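Side-chain contacts in tyrosine--tRNA ligase (Archaeoglobus fulgidus, PDB 2CYB), which probably attaches tyrosine to its cognate tRNA in two steps, first activating the amino acid with ATP and then passing it to the acceptor end: residues E21-R24 against Q25-T29; K94-F97 against I98-L102; E149-V153 against S154-Y158; E230-E233 against R234-K238; G293-P297 against L298-I302. All coordinates share one frame; numbering follows the deposited sequence.

Contact 1: residues E21-R24 against Q25-T29; sequences EELR and QLIET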
# COMPACT_ATOMS: atom_id res chain seq x y z
N GLU A 21 -5.07 22.66 24.72
CA GLU A 21 -5.43 23.97 24.21
C GLU A 21 -6.28 23.86 22.95
O GLU A 21 -7.30 24.54 22.82
CB GLU A 21 -4.16 24.79 23.93
CG GLU A 21 -3.24 24.87 25.14
CD GLU A 21 -1.98 25.68 24.89
OE1 GLU A 21 -1.22 25.34 23.95
OE2 GLU A 21 -1.74 26.66 25.64
N GLU A 22 -5.87 22.99 22.03
CA GLU A 22 -6.60 22.78 20.78
C GLU A 22 -8.02 22.32 21.08
O GLU A 22 -8.98 22.77 20.44
CB GLU A 22 -5.90 21.73 19.91
CG GLU A 22 -4.65 22.23 19.20
CD GLU A 22 -3.85 21.11 18.55
OE1 GLU A 22 -4.47 20.12 18.11
OE2 GLU A 22 -2.61 21.22 18.47
N LEU A 23 -8.16 21.43 22.05
CA LEU A 23 -9.47 20.92 22.43
C LEU A 23 -10.33 22.06 22.96
O LEU A 23 -11.51 22.16 22.63
CB LEU A 23 -9.32 19.83 23.51
CG LEU A 23 -10.59 19.33 24.18
CD1 LEU A 23 -11.59 18.83 23.14
CD2 LEU A 23 -10.23 18.23 25.17
N ARG A 24 -9.74 22.91 23.79
CA ARG A 24 -10.47 24.04 24.35
C ARG A 24 -10.93 24.97 23.23
O ARG A 24 -12.12 25.22 23.07
CB ARG A 24 -9.61 24.82 25.35
CG ARG A 24 -10.32 26.03 25.96
CD ARG A 24 -9.38 26.88 26.82
NE ARG A 24 -9.10 26.28 28.13
CZ ARG A 24 -9.99 26.18 29.11
NH1 ARG A 24 -9.65 25.63 30.27
NH2 ARG A 24 -11.23 26.63 28.95
N GLN A 25 -9.98 25.48 22.45
CA GLN A 25 -10.33 26.38 21.36
C GLN A 25 -11.28 25.73 20.37
O GLN A 25 -12.06 26.41 19.71
CB GLN A 25 -9.07 26.91 20.67
CG GLN A 25 -7.99 25.90 20.38
CD GLN A 25 -6.69 26.56 19.94
OE1 GLN A 25 -6.65 27.31 18.97
NE2 GLN A 25 -5.61 26.27 20.67
N LEU A 26 -11.22 24.40 20.26
CA LEU A 26 -12.12 23.69 19.35
C LEU A 26 -13.55 23.82 19.86
O LEU A 26 -14.48 24.04 19.09
CB LEU A 26 -11.73 22.21 19.27
CG LEU A 26 -12.75 21.27 18.62
CD1 LEU A 26 -13.04 21.71 17.19
CD2 LEU A 26 -12.20 19.85 18.63
N ILE A 27 -13.73 23.68 21.17
CA ILE A 27 -15.05 23.78 21.78
C ILE A 27 -15.56 25.21 21.65
O ILE A 27 -16.76 25.45 21.57
CB ILE A 27 -15.01 23.37 23.26
CG1 ILE A 27 -14.47 21.94 23.38
CG2 ILE A 27 -16.40 23.45 23.87
CD1 ILE A 27 -14.35 21.44 24.80
N GLU A 28 -14.63 26.16 21.64
CA GLU A 28 -14.97 27.57 21.51
C GLU A 28 -15.45 27.81 20.08
O GLU A 28 -16.65 27.83 19.83
CB GLU A 28 -13.74 28.43 21.79
CG GLU A 28 -13.28 28.40 23.24
CD GLU A 28 -11.92 29.04 23.45
OE1 GLU A 28 -11.71 30.16 22.94
OE2 GLU A 28 -11.07 28.42 24.12
N THR A 29 -14.51 27.98 19.16
CA THR A 29 -14.85 28.20 17.76
C THR A 29 -15.48 26.93 17.19
O THR A 29 -14.96 25.83 17.39
CB THR A 29 -13.61 28.57 16.93
OG1 THR A 29 -13.95 28.58 15.53
CG2 THR A 29 -12.49 27.58 17.16
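Leu23 and Ile27 meet one turn apart on helix 20-28, a short amphipathic alpha-helix whose two faces illustrate how differently i to i+4 neighbours can pack. On the apolar face the methyl CD1 of Leu23 lies 4.1 Å from CD1 of Ile27, the two chains crossing at a slant. CG1 of Ile27 stands anti to its own carbonyl carbon (chi1 -58°), which lays the CG1-CD1 arm back over the preceding turn, with CG1 3.1 Å from the carbonyl O of Leu23. That same oxygen takes the amide N-H of Ile27 at 3.1 Å, so backbone and side chain converge on one carbonyl. Outward from this pair, Ile27 packs on Ile3, Leu7 and Ile10 of helix 3-11, while Leu26 rests on Val200 of strand 200-204. With Ile27 cut back to an alanine, Leu23 CD1 would probably lose its neighbour and a gap would open against helix 3-11.

The other flank is looser and largely exposed, although Arg24 also leans on Leu7. The side chains of Glu21 and Gln25 are exposed there and barely touch, with CB of Glu21 3.9 Å from NE2 of Gln25. Glu22 differs, because its carboxylate is engaged by a salt bridge to Arg188, beyond the helix. Arg24 and Glu28 carry opposite charges but do not pair them: NE of Arg24 stays 5.0 Å from OE2 of Glu28, and their flat groups are turned 54° apart. Instead OE2 of Glu28 lies alongside the aliphatic shaft of Arg24, 3.1 Å from CG and 3.5 Å from CD.

Contact 2: residues K94-F97 against I98-L102; sequences KKVF and IALGL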
# COMPACT_ATOMS: atom_id res chain seq x y z
N LYS A 94 -22.73 -2.99 14.69
CA LYS A 94 -23.57 -1.80 14.73
C LYS A 94 -24.70 -2.00 15.73
O LYS A 94 -25.03 -1.10 16.50
CB LYS A 94 -24.14 -1.50 13.34
CG LYS A 94 -24.95 -0.20 13.24
CD LYS A 94 -24.94 0.30 11.80
CE LYS A 94 -26.32 0.28 11.14
NZ LYS A 94 -27.15 1.45 11.53
N LYS A 95 -25.28 -3.19 15.73
CA LYS A 95 -26.37 -3.51 16.65
C LYS A 95 -25.91 -3.39 18.10
O LYS A 95 -26.60 -2.81 18.94
CB LYS A 95 -26.88 -4.93 16.41
CG LYS A 95 -27.52 -5.14 15.06
CD LYS A 95 -28.05 -6.56 14.93
CE LYS A 95 -28.78 -6.76 13.61
NZ LYS A 95 -29.36 -8.13 13.51
N VAL A 96 -24.73 -3.92 18.39
CA VAL A 96 -24.19 -3.87 19.74
C VAL A 96 -23.92 -2.44 20.19
O VAL A 96 -24.34 -2.04 21.27
CB VAL A 96 -22.89 -4.69 19.86
CG1 VAL A 96 -22.33 -4.58 21.27
CG2 VAL A 96 -23.16 -6.14 19.51
N PHE A 97 -23.22 -1.67 19.36
CA PHE A 97 -22.91 -0.30 19.71
C PHE A 97 -24.19 0.49 20.01
O PHE A 97 -24.20 1.33 20.91
CB PHE A 97 -22.12 0.39 18.59
CG PHE A 97 -20.69 -0.10 18.48
CD1 PHE A 97 -19.87 -0.15 19.60
CD2 PHE A 97 -20.17 -0.50 17.25
CE1 PHE A 97 -18.55 -0.59 19.50
CE2 PHE A 97 -18.85 -0.94 17.14
CZ PHE A 97 -18.04 -0.98 18.27
N ILE A 98 -25.25 0.21 19.27
CA ILE A 98 -26.53 0.88 19.50
C ILE A 98 -27.04 0.43 20.86
O ILE A 98 -27.40 1.25 21.71
CB ILE A 98 -27.56 0.50 18.42
CG1 ILE A 98 -27.11 1.01 17.05
CG2 ILE A 98 -28.93 1.08 18.78
CD1 ILE A 98 -28.01 0.61 15.91
N ALA A 99 -27.06 -0.88 21.06
CA ALA A 99 -27.53 -1.48 22.30
C ALA A 99 -26.75 -1.00 23.52
O ALA A 99 -27.27 -1.00 24.63
CB ALA A 99 -27.47 -3.00 22.20
N LEU A 100 -25.49 -0.60 23.32
CA LEU A 100 -24.66 -0.12 24.42
C LEU A 100 -24.94 1.34 24.74
O LEU A 100 -24.42 1.89 25.72
CB LEU A 100 -23.18 -0.28 24.08
CG LEU A 100 -22.62 -1.71 24.07
CD1 LEU A 100 -21.16 -1.66 23.65
CD2 LEU A 100 -22.76 -2.34 25.45
N GLY A 101 -25.77 1.99 23.92
CA GLY A 101 -26.09 3.38 24.17
C GLY A 101 -25.85 4.30 23.00
O GLY A 101 -26.32 5.44 23.00
N LEU A 102 -25.10 3.84 22.00
CA LEU A 102 -24.83 4.67 20.84
C LEU A 102 -25.94 4.54 19.79
O LEU A 102 -25.70 4.10 18.67
CB LEU A 102 -23.48 4.32 20.21
CG LEU A 102 -22.24 4.82 20.96
CD1 LEU A 102 -20.98 4.33 20.27
CD2 LEU A 102 -22.26 6.34 21.01
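Val96 and Leu100 lie side by side and point the same way, CG1 of Val96 touching CD1 of Leu100 at 3.9 Å, where helix 83-99 comes to its end. On another flank CD1 of Ile98 reaches CG of Lys94 at 4.1 Å. Ile98 has CG1 anti to its carbonyl carbon (chi1 -65°), which turns the arm back along the helix and sets CG1 3.0 Å from Lys94 O. A serine in place of Ile98 would probably leave the Lys94 methylenes without this apolar cover and lose packing on Phe109 of strand 108-111.

Helical backbone bonds, such as Leu100 N to Val96 O, set these pairs, and a Schellman motif then ends the helix and places Leu102. Phe97 O accepts the amide of Leu102 at 2.9 Å, Gly101 N binds Ile98 O at 2.8 Å, and Gly101 supplies the positive phi (126°) that reverses the chain. The turn brings CD1 of Leu102 to 4.4 Å from CB of Phe97, and both residues then pack on Val53 of helix 47-61. Farther out, Phe97 meets the ring of Tyr39, and Lys94 NZ forms a salt bridge with Glu104.

The chemistry implies a helix end whose carbonyls Phe97 O and Ile98 O are satisfied by amides of the following turn, leaving apolar side chains to seat it in the Rossmann-fold core.

Contact 3: residues E149-V153 against S154-Y158; sequences EDPMV and SQMIY. With TYR (tyrosine), chain C.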
# COMPACT_ATOMS: atom_id res chain seq x y z
N GLU A 149 5.96 -8.84 13.24
CA GLU A 149 7.13 -9.16 12.44
C GLU A 149 6.65 -9.67 11.08
O GLU A 149 5.58 -10.28 10.99
CB GLU A 149 7.97 -10.23 13.14
CG GLU A 149 9.47 -10.15 12.88
CD GLU A 149 10.13 -8.98 13.59
OE1 GLU A 149 10.07 -8.93 14.84
OE2 GLU A 149 10.70 -8.11 12.91
N ASP A 150 7.43 -9.41 10.03
CA ASP A 150 7.09 -9.86 8.68
C ASP A 150 5.63 -9.57 8.31
O ASP A 150 4.86 -10.47 8.00
CB ASP A 150 7.38 -11.36 8.56
CG ASP A 150 8.83 -11.69 8.86
OD1 ASP A 150 9.16 -12.89 8.96
OD2 ASP A 150 9.64 -10.75 9.01
N PRO A 151 5.23 -8.29 8.32
CA PRO A 151 3.86 -7.93 7.98
C PRO A 151 3.56 -8.00 6.48
O PRO A 151 4.47 -8.17 5.66
CB PRO A 151 3.76 -6.50 8.51
CG PRO A 151 5.12 -5.97 8.20
CD PRO A 151 6.03 -7.09 8.65
N MET A 152 2.28 -7.85 6.14
CA MET A 152 1.86 -7.85 4.74
C MET A 152 1.87 -6.40 4.29
O MET A 152 1.83 -5.49 5.12
CB MET A 152 0.44 -8.41 4.61
CG MET A 152 0.22 -9.73 5.33
SD MET A 152 1.44 -10.95 4.78
CE MET A 152 0.95 -11.19 3.22
N VAL A 153 1.94 -6.16 2.98
CA VAL A 153 1.92 -4.78 2.50
C VAL A 153 0.61 -4.11 2.95
O VAL A 153 0.58 -2.90 3.22
CB VAL A 153 2.04 -4.68 0.95
CG1 VAL A 153 1.96 -3.21 0.50
CG2 VAL A 153 3.37 -5.30 0.49
N SER A 154 -0.45 -4.90 3.04
CA SER A 154 -1.74 -4.34 3.44
C SER A 154 -1.66 -3.65 4.81
O SER A 154 -2.37 -2.69 5.05
CB SER A 154 -2.81 -5.44 3.49
OG SER A 154 -2.47 -6.46 4.41
N GLN A 155 -0.78 -4.12 5.68
CA GLN A 155 -0.69 -3.51 7.00
C GLN A 155 0.11 -2.20 6.98
O GLN A 155 0.07 -1.43 7.94
CB GLN A 155 -0.13 -4.55 7.99
CG GLN A 155 -1.16 -5.67 8.24
CD GLN A 155 -0.55 -7.02 8.63
OE1 GLN A 155 0.51 -7.40 8.14
NE2 GLN A 155 -1.25 -7.75 9.49
N MET A 156 0.78 -1.93 5.87
CA MET A 156 1.54 -0.69 5.74
C MET A 156 0.67 0.39 5.09
O MET A 156 0.96 1.58 5.20
CB MET A 156 2.81 -0.92 4.90
CG MET A 156 3.72 -2.00 5.47
SD MET A 156 4.39 -1.55 7.11
CE MET A 156 3.27 -2.45 8.21
N ILE A 157 -0.39 -0.03 4.41
CA ILE A 157 -1.33 0.90 3.78
C ILE A 157 -2.34 1.34 4.85
O ILE A 157 -2.78 2.49 4.87
CB ILE A 157 -2.12 0.20 2.64
CG1 ILE A 157 -1.17 -0.16 1.49
CG2 ILE A 157 -3.25 1.10 2.15
CD1 ILE A 157 -1.81 -1.06 0.45
N TYR A 158 -2.67 0.40 5.74
CA TYR A 158 -3.61 0.58 6.86
C TYR A 158 -3.51 1.93 7.62
O TYR A 158 -4.51 2.65 7.74
CB TYR A 158 -3.43 -0.61 7.81
CG TYR A 158 -4.34 -0.72 9.01
CD1 TYR A 158 -5.20 -1.82 9.17
CD2 TYR A 158 -4.30 0.24 10.02
CE1 TYR A 158 -5.98 -1.96 10.32
CE2 TYR A 158 -5.07 0.11 11.17
CZ TYR A 158 -5.91 -0.98 11.31
OH TYR A 158 -6.68 -1.08 12.44
N TYR C . -6.75 1.15 14.20
CA TYR C . -7.97 0.99 15.03
C TYR C . -7.82 -0.18 16.00
O TYR C . -8.78 -0.43 16.76
CB TYR C . -9.18 0.77 14.11
CG TYR C . -9.43 1.97 13.22
CD1 TYR C . -9.46 1.84 11.83
CD2 TYR C . -9.62 3.24 13.78
CE1 TYR C . -9.69 2.96 11.01
CE2 TYR C . -9.84 4.35 12.99
CZ TYR C . -9.88 4.21 11.61
OH TYR C . -10.12 5.32 10.84
OXT TYR C . -6.75 -0.81 16.01
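Gln155 reaches back to the loop before it: its OE1 accepts the amide of Met152 at 2.7 Å, with an N-H...O angle of 174° and the donor tilted 17° from the carboxamide plane. CG of Gln155 stands anti to its carbonyl carbon (chi1 -69°) and the chain runs extended beyond it, carrying the carboxamide to that amide and OE1 to 3.4 Å from CB of Pro151. NE2, at the other end of the group, gives a weak hydrogen bond to Glu79. The return bond, from Gln155 N to Met152 O at 3.0 Å, approaches from above the carbonyl plane. Val153 O takes two amides, Met156 N at 2.8 Å from above its plane and Ile157 N at 3.3 Å.

These bonds tie the loop to the first turn of helix 154-168, which carries a residue of the tyrosine pocket in the class I synthetase fold. Ser154 OG, buried beside CB of Met152, is satisfied by Leu77 O. Apolar contacts flank the polar ones: CE of Met156 lies 4.0 Å from CG of Pro151. The second subunit of the homodimer forms backbone hydrogen bonds with Pro151, Val153 and Ser154, and its Ala129 packs on Ile157.

One turn on, Tyr158 is a binding residue for L-tyrosine. Its OH accepts the substrate's amino N at 2.8 Å, at the ring edge and in plane, and is also hydrogen-bonded to Glu40 OE1.

Contact 4: residues E230-E233 against R234-K238; sequences EEVE and RKIRK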
# COMPACT_ATOMS: atom_id res chain seq x y z
N GLU A 230 -23.42 -15.73 34.72
CA GLU A 230 -22.62 -16.72 35.42
C GLU A 230 -21.15 -16.65 35.02
O GLU A 230 -20.27 -16.74 35.87
CB GLU A 230 -23.15 -18.13 35.13
CG GLU A 230 -24.30 -18.58 36.03
CD GLU A 230 -23.81 -19.08 37.38
OE1 GLU A 230 -23.22 -18.28 38.14
OE2 GLU A 230 -24.02 -20.28 37.68
N GLU A 231 -20.91 -16.50 33.72
CA GLU A 231 -19.54 -16.42 33.21
C GLU A 231 -18.88 -15.13 33.67
O GLU A 231 -17.70 -15.13 34.03
CB GLU A 231 -19.55 -16.50 31.67
CG GLU A 231 -18.16 -16.49 31.04
CD GLU A 231 -17.32 -17.71 31.38
OE1 GLU A 231 -16.12 -17.73 31.00
OE2 GLU A 231 -17.84 -18.64 32.02
N VAL A 232 -19.62 -14.03 33.66
CA VAL A 232 -19.07 -12.76 34.14
C VAL A 232 -18.62 -12.93 35.59
O VAL A 232 -17.53 -12.50 35.97
CB VAL A 232 -20.11 -11.63 34.08
CG1 VAL A 232 -19.58 -10.39 34.78
CG2 VAL A 232 -20.46 -11.31 32.63
N GLU A 233 -19.47 -13.56 36.39
CA GLU A 233 -19.15 -13.77 37.80
C GLU A 233 -17.89 -14.60 37.97
O GLU A 233 -17.03 -14.27 38.78
CB GLU A 233 -20.33 -14.44 38.50
CG GLU A 233 -21.48 -13.50 38.80
CD GLU A 233 -22.72 -14.23 39.27
OE1 GLU A 233 -22.58 -15.32 39.87
OE2 GLU A 233 -23.84 -13.72 39.05
N ARG A 234 -17.78 -15.67 37.19
CA ARG A 234 -16.61 -16.55 37.26
C ARG A 234 -15.31 -15.82 36.90
O ARG A 234 -14.31 -15.95 37.61
CB ARG A 234 -16.80 -17.75 36.32
CG ARG A 234 -15.53 -18.55 36.13
CD ARG A 234 -15.69 -19.64 35.08
NE ARG A 234 -14.38 -20.08 34.59
CZ ARG A 234 -13.59 -19.35 33.81
NH1 ARG A 234 -12.41 -19.83 33.42
NH2 ARG A 234 -13.98 -18.15 33.41
N LYS A 235 -15.32 -15.08 35.80
CA LYS A 235 -14.13 -14.34 35.37
C LYS A 235 -13.69 -13.29 36.38
O LYS A 235 -12.49 -13.14 36.65
CB LYS A 235 -14.38 -13.67 34.01
CG LYS A 235 -14.51 -14.66 32.85
CD LYS A 235 -14.73 -13.92 31.53
CE LYS A 235 -14.74 -14.87 30.34
NZ LYS A 235 -14.94 -14.13 29.05
N ILE A 236 -14.65 -12.57 36.95
CA ILE A 236 -14.33 -11.55 37.95
C ILE A 236 -13.80 -12.23 39.21
O ILE A 236 -12.79 -11.81 39.78
CB ILE A 236 -15.57 -10.69 38.31
CG1 ILE A 236 -15.98 -9.83 37.11
CG2 ILE A 236 -15.27 -9.78 39.50
CD1 ILE A 236 -14.91 -8.84 36.67
N ARG A 237 -14.47 -13.30 39.63
CA ARG A 237 -14.05 -14.04 40.81
C ARG A 237 -12.57 -14.42 40.78
O ARG A 237 -11.86 -14.25 41.78
CB ARG A 237 -14.91 -15.29 40.99
CG ARG A 237 -14.45 -16.25 42.08
CD ARG A 237 -15.62 -16.98 42.73
NE ARG A 237 -16.61 -17.45 41.75
CZ ARG A 237 -16.37 -18.36 40.81
NH1 ARG A 237 -17.33 -18.71 39.97
NH2 ARG A 237 -15.17 -18.92 40.70
N LYS A 238 -12.08 -14.92 39.65
CA LYS A 238 -10.67 -15.32 39.59
C LYS A 238 -9.74 -14.25 39.03
O LYS A 238 -8.55 -14.50 38.82
CB LYS A 238 -10.53 -16.61 38.78
CG LYS A 238 -11.29 -16.64 37.47
CD LYS A 238 -11.15 -17.99 36.78
CE LYS A 238 -11.58 -19.13 37.68
NZ LYS A 238 -12.96 -18.93 38.22
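The last two turns of helix 229-237 show how one acidic side chain can lie between two basic neighbours, at i+3 and i+4, yet pair its charge with one of them. Glu231 has CG anti to its backbone N (chi1 -178°) and then bends at chi2, which brings the carboxylate round between Arg234 and Lys235. With Arg234 it forms a salt bridge, OE1 to NH2 at 3.3 Å. The two flat groups are nearly parallel, 9° apart, but the oxygen sits well out of the guanidinium plane, so no N-H points at it and the attraction is one of charge alone. Over the centre of one face of this guanidinium lies CD of Lys238, 4.0 Å above the plane.

Lys235 crosses the glutamate at a slant and meets it through carbon, CE lying 3.2 Å from OE1 of Glu231. Its NZ is 4.3 Å from that oxygen, beyond salt-bridge range, and is instead held by a salt bridge to Asp227 and a hydrogen bond to Tyr222 O.

The buried side is apolar: CG1 of Val232 approaches CG1 of Ile236 at 4.3 Å. From there Val232 packs on Asn309 and Leu312 of helix 297-319, and Ile236 on Ile251 and Ile254 of helix 250-263.

Contact 5: residues G293-P297 against L298-I302; sequences GQLHP and LDLKI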
# COMPACT_ATOMS: atom_id res chain seq x y z
N GLY A 293 -7.36 -0.30 52.71
CA GLY A 293 -7.73 -1.60 53.23
C GLY A 293 -9.14 -1.62 53.81
O GLY A 293 -9.57 -2.63 54.36
N GLN A 294 -9.85 -0.51 53.69
CA GLN A 294 -11.23 -0.43 54.18
C GLN A 294 -12.16 -1.20 53.25
O GLN A 294 -13.20 -1.71 53.68
CB GLN A 294 -11.69 1.02 54.30
CG GLN A 294 -11.12 1.75 55.50
CD GLN A 294 -11.41 1.03 56.81
OE1 GLN A 294 -10.60 0.23 57.28
NE2 GLN A 294 -12.58 1.30 57.38
N LEU A 295 -11.80 -1.25 51.97
CA LEU A 295 -12.59 -1.98 50.99
C LEU A 295 -11.75 -3.16 50.53
O LEU A 295 -10.65 -2.99 50.00
CB LEU A 295 -12.94 -1.08 49.80
CG LEU A 295 -13.69 -1.74 48.64
CD1 LEU A 295 -15.02 -2.29 49.11
CD2 LEU A 295 -13.90 -0.72 47.53
N HIS A 296 -12.27 -4.36 50.74
CA HIS A 296 -11.56 -5.57 50.39
C HIS A 296 -11.92 -6.07 48.99
O HIS A 296 -13.07 -5.94 48.56
CB HIS A 296 -11.87 -6.66 51.42
CG HIS A 296 -11.02 -7.88 51.30
ND1 HIS A 296 -11.12 -8.76 50.24
CD2 HIS A 296 -10.03 -8.36 52.09
CE1 HIS A 296 -10.23 -9.72 50.37
NE2 HIS A 296 -9.55 -9.50 51.49
N PRO A 297 -10.94 -6.63 48.27
CA PRO A 297 -11.12 -7.17 46.92
C PRO A 297 -12.35 -8.06 46.75
O PRO A 297 -13.07 -7.95 45.76
CB PRO A 297 -9.83 -7.93 46.70
CG PRO A 297 -8.84 -7.07 47.37
CD PRO A 297 -9.53 -6.71 48.67
N LEU A 298 -12.61 -8.92 47.73
CA LEU A 298 -13.75 -9.83 47.63
C LEU A 298 -15.09 -9.12 47.57
O LEU A 298 -15.98 -9.53 46.82
CB LEU A 298 -13.73 -10.83 48.79
CG LEU A 298 -12.55 -11.79 48.75
CD1 LEU A 298 -12.47 -12.60 50.03
CD2 LEU A 298 -12.69 -12.71 47.54
N ASP A 299 -15.25 -8.05 48.35
CA ASP A 299 -16.51 -7.32 48.32
C ASP A 299 -16.59 -6.50 47.04
O ASP A 299 -17.65 -6.43 46.41
CB ASP A 299 -16.62 -6.43 49.56
CG ASP A 299 -16.63 -7.24 50.86
OD1 ASP A 299 -17.45 -8.17 50.96
OD2 ASP A 299 -15.82 -6.94 51.77
N LEU A 300 -15.49 -5.89 46.64
CA LEU A 300 -15.48 -5.10 45.41
C LEU A 300 -15.84 -5.98 44.21
O LEU A 300 -16.67 -5.61 43.39
CB LEU A 300 -14.11 -4.46 45.20
CG LEU A 300 -13.97 -3.69 43.88
CD1 LEU A 300 -15.07 -2.63 43.77
CD2 LEU A 300 -12.59 -3.07 43.81
N LYS A 301 -15.23 -7.16 44.13
CA LYS A 301 -15.52 -8.08 43.03
C LYS A 301 -17.00 -8.39 42.89
O LYS A 301 -17.55 -8.35 41.79
CB LYS A 301 -14.74 -9.39 43.20
CG LYS A 301 -13.25 -9.27 42.90
CD LYS A 301 -12.58 -10.65 42.94
CE LYS A 301 -11.14 -10.59 42.48
NZ LYS A 301 -10.52 -11.94 42.39
N ILE A 302 -17.65 -8.70 44.01
CA ILE A 302 -19.07 -9.01 43.97
C ILE A 302 -19.87 -7.85 43.40
O ILE A 302 -20.77 -8.05 42.57
CB ILE A 302 -19.63 -9.36 45.37
CG1 ILE A 302 -18.95 -10.62 45.90
CG2 ILE A 302 -21.14 -9.57 45.29
CD1 ILE A 302 -19.09 -11.83 44.99
O HOH W 1 -14.50 -4.73 52.29
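With CG anti to the backbone N (chi1 -170°) and the ring rotated to chi2 -69°, His296 swings its imidazole forward over the start of helix 297-319, where ND1 meets the amide of Leu298. The bond is 2.9 Å long and nearly straight, the N-H...N angle being 168°, and the donor lies in the ring plane at its edge. His296 is thus the N-cap, its ring doing what a serine or aspartate oxygen often does. Leu298 runs beside the imidazole and points the same way, its CG 3.5 Å from CE1 of His296, while CD of Pro297 covers one ring face near the rim.

The backbone of His296 is held as well. Its O accepts Leu300 N at 3.1 Å, and Asp299 N more weakly. A water accepts from His296 N at 2.7 Å and donates to Asp299 OD2 at 2.6 Å, linking the N-cap residue to the third residue of the first turn.

Beneath the cap, CD2 of Leu295 touches CD1 of Leu300 at 4.4 Å. Leu300 and Pro297 both pack on Phe290 of helix 283-292, so the turn joins the two helices.

Because ND1 receives the Leu298 N-H, it must carry a lone pair there; a proton on this nitrogen would probably break the cap, so the bond is consistent with a neutral imidazole that carries its proton on NE2.

Contacts 4 and 5 are the pair that touch: Lys301 NZ of contact 5 lies 2.7 Å from Arg237 O of contact 4, a probable hydrogen bond, and their centres are 15 Å apart. No other two touch, although all five follow in series along the chain. Contact 3 alone supplies a residue of the tyrosine pocket, Tyr158, alongside Tyr36, Gln162, Asp165 and Gln180, which also bond the ligand. Contact 2 comes near without taking part, the Phe97 side chain being about 9 Å from the bound tyrosine. Contact 1 lies on the opposite side of the chain's centre from contact 4, their centres 42 Å apart, though its Leu26 side chain is about 11 Å from that of Tyr36.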